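Local coordinates for protein adenosylmethionine-8-amino-7-oxononanoate aminotransferase (Methanocaldococcus jannaschii, PDB 6ZHK) that probably transfers the amino group of S-adenosyl-L-methionine to 8-amino-7-oxononanoate in biotin biosynthesis, with pyridoxal 5'-phosphate as cofactor, at residues 148-153 / 182-187. Numbering follows the deposited sequence.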
loop_
_atom_site.group_PDB
_atom_site.type_symbol
_atom_site.label_atom_id
_atom_site.label_comp_id
_atom_site.label_asym_id
_atom_site.label_seq_id
_atom_site.Cartn_x
_atom_site.Cartn_y
_atom_site.Cartn_z
ATOM N N PHE A 148 -9.222 6.897 -19.813
ATOM C CA PHE A 148 -9.125 7.999 -18.880
ATOM C C PHE A 148 -8.423 9.150 -19.587
ATOM O O PHE A 148 -7.836 8.957 -20.644
ATOM C CB PHE A 148 -8.316 7.586 -17.661
ATOM C CG PHE A 148 -6.914 7.271 -18.045
ATOM C CD1 PHE A 148 -6.560 5.987 -18.425
ATOM C CD2 PHE A 148 -5.960 8.290 -18.106
ATOM C CE1 PHE A 148 -5.280 5.732 -18.858
ATOM C CE2 PHE A 148 -4.671 8.032 -18.521
ATOM C CZ PHE A 148 -4.335 6.729 -18.893
ATOM N N ILE A 149 -8.499 10.317 -18.977
ATOM C CA ILE A 149 -7.722 11.451 -19.427
ATOM C C ILE A 149 -6.852 11.920 -18.268
ATOM O O ILE A 149 -7.316 12.094 -17.123
ATOM C CB ILE A 149 -8.682 12.607 -19.821
ATOM C CG1 ILE A 149 -9.410 12.287 -21.129
ATOM C CG2 ILE A 149 -7.822 13.854 -19.992
ATOM C CD1 ILE A 149 -10.551 13.257 -21.470
ATOM N N SER A 150 -5.594 12.190 -18.578
ATOM C CA SER A 150 -4.705 12.774 -17.594
ATOM C C SER A 150 -3.734 13.704 -18.348
ATOM O O SER A 150 -4.076 14.186 -19.438
ATOM C CB SER A 150 -4.031 11.639 -16.889
ATOM O OG SER A 150 -3.223 12.142 -15.842
ATOM N N VAL A 151 -2.559 13.972 -17.754
ATOM C CA VAL A 151 -1.553 14.841 -18.373
ATOM C C VAL A 151 -0.209 14.162 -18.451
ATOM O O VAL A 151 0.147 13.340 -17.617
ATOM C CB VAL A 151 -1.428 16.212 -17.676
ATOM C CG1 VAL A 151 -2.674 17.048 -17.916
ATOM C CG2 VAL A 151 -1.087 16.115 -16.189
ATOM N N LYS A 152 0.536 14.518 -19.507
ATOM C CA LYS A 152 1.919 14.081 -19.614
ATOM C C LYS A 152 2.704 14.642 -18.422
ATOM O O LYS A 152 2.454 15.783 -17.990
ATOM C CB LYS A 152 2.503 14.594 -20.922
ATOM C CG LYS A 152 1.974 13.907 -22.190
ATOM C CD LYS A 152 2.371 14.691 -23.443
ATOM C CE LYS A 152 1.390 14.483 -24.580
ATOM N NZ LYS A 152 2.009 14.721 -25.909
ATOM N N GLU A 153 3.609 13.805 -17.908
ATOM C CA GLU A 153 4.498 14.146 -16.802
ATOM C C GLU A 153 3.755 14.121 -15.472
ATOM O O GLU A 153 4.384 14.374 -14.444
ATOM C CB GLU A 153 5.134 15.548 -16.938
ATOM C CG GLU A 153 6.159 15.732 -18.065
ATOM C CD GLU A 153 6.614 17.179 -18.331
ATOM O OE1 GLU A 153 6.353 18.097 -17.488
ATOM O OE2 GLU A 153 7.207 17.418 -19.408
ATOM N N GLY A 182 -5.108 5.383 -22.300
ATOM C CA GLY A 182 -6.026 6.514 -22.218
ATOM C C GLY A 182 -5.465 7.668 -23.042
ATOM O O GLY A 182 -4.754 7.433 -24.005
ATOM N N TYR A 183 -5.745 8.906 -22.626
ATOM C CA TYR A 183 -5.330 10.106 -23.339
ATOM C C TYR A 183 -4.552 11.020 -22.399
ATOM O O TYR A 183 -4.961 11.229 -21.244
ATOM C CB TYR A 183 -6.573 10.868 -23.783
ATOM C CG TYR A 183 -7.444 9.988 -24.660
ATOM C CD1 TYR A 183 -7.075 9.761 -25.985
ATOM C CD2 TYR A 183 -8.572 9.347 -24.169
ATOM C CE1 TYR A 183 -7.814 8.918 -26.800
ATOM C CE2 TYR A 183 -9.344 8.505 -24.980
ATOM C CZ TYR A 183 -8.960 8.312 -26.306
ATOM O OH TYR A 183 -9.609 7.490 -27.172
ATOM N N HIS A 184 -3.449 11.595 -22.882
ATOM C CA HIS A 184 -2.742 12.499 -21.984
ATOM C C HIS A 184 -2.637 13.846 -22.678
ATOM O O HIS A 184 -2.085 13.898 -23.772
ATOM C CB HIS A 184 -1.323 12.006 -21.761
ATOM C CG HIS A 184 -1.249 10.858 -20.841
ATOM N ND1 HIS A 184 -1.309 9.556 -21.302
ATOM C CD2 HIS A 184 -1.161 10.798 -19.499
ATOM C CE1 HIS A 184 -1.208 8.738 -20.256
ATOM N NE2 HIS A 184 -1.119 9.469 -19.167
ATOM N N ALA A 185 -3.191 14.894 -22.059
ATOM C CA ALA A 185 -2.990 16.232 -22.573
ATOM C C ALA A 185 -1.548 16.691 -22.311
ATOM O O ALA A 185 -0.811 16.103 -21.501
ATOM C CB ALA A 185 -3.961 17.153 -21.939
ATOM N N ASN A 186 -1.156 17.796 -22.976
ATOM C CA ASN A 186 0.174 18.318 -22.728
ATOM C C ASN A 186 0.213 18.921 -21.334
ATOM O O ASN A 186 -0.804 19.408 -20.836
ATOM C CB ASN A 186 0.623 19.365 -23.748
ATOM C CG ASN A 186 0.854 18.739 -25.101
ATOM O OD1 ASN A 186 1.534 17.713 -25.209
ATOM N ND2 ASN A 186 0.274 19.355 -26.121
ATOM N N PRO A 187 1.400 18.897 -20.691
ATOM C CA PRO A 187 1.531 19.373 -19.318
ATOM C C PRO A 187 0.821 20.718 -19.185
ATOM O O PRO A 187 0.995 21.607 -20.015
ATOM C CB PRO A 187 3.049 19.534 -19.159
ATOM C CG PRO A 187 3.612 18.468 -20.078
ATOM C CD PRO A 187 2.681 18.467 -21.279
#
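Phe148 CG stands between its own backbone N and carbonyl carbon (chi1 64°), and although CB points away from 182-187, the end of the ring comes back near Gly182; His184 CG lies beside its backbone N, anti to the carbonyl carbon (chi1 -76°). Gly182 CA sits over one face of the Phe148 ring, off-centre toward the rim and 3.8 Å from the centroid, a CH-pi contact. The imidazole meets the same ring at its rim, CE1 and NE2 of His184 lying beside Phe148 CE2. The edge of Phe148 is turned toward the face of His184, with planes at 79° and the two ring centroids 5.5 Å apart, an offset edge-to-face pair.

Beneath these rings runs parallel pairing. Tyr183 N to Phe148 O, Ser150 N to Tyr183 O, Ala185 N to Ser150 O and Lys152 N to Ala185 O are hydrogen bonds of 2.9 Å each, the last nearly straight. They add 183-185 to 147-151 as an outermost strand of the seven-stranded mixed sheet of the class-III aminotransferase fold. Ile149 CG1 meets Tyr183 CB at 4.1 Å, and Val151 CG1 meets Ala185 CB at 4.2 Å, on the face packed by helix 211-224. On the other face, His184 NE2 is hydrogen-bonded to Gly166 O, and Ser150 OG to Val165 O and Ile232 O.

Past the strand ends, the extended Lys152 chain lies alongside Asn186, and NZ reaches OD1 at 3.1 Å. Glu153 CD rests 3.7 Å from Pro187 CG, its OE1 bonded to Tyr189 OH.

The chemistry is thus graded: backbone bonds set the register, mostly apolar groups line the helix-side face, and His184 NE2, facing a carbonyl, probably carries a proton, whereas the ammonium-amide bond of exposed Lys152 probably contributes less, being open to competition from water.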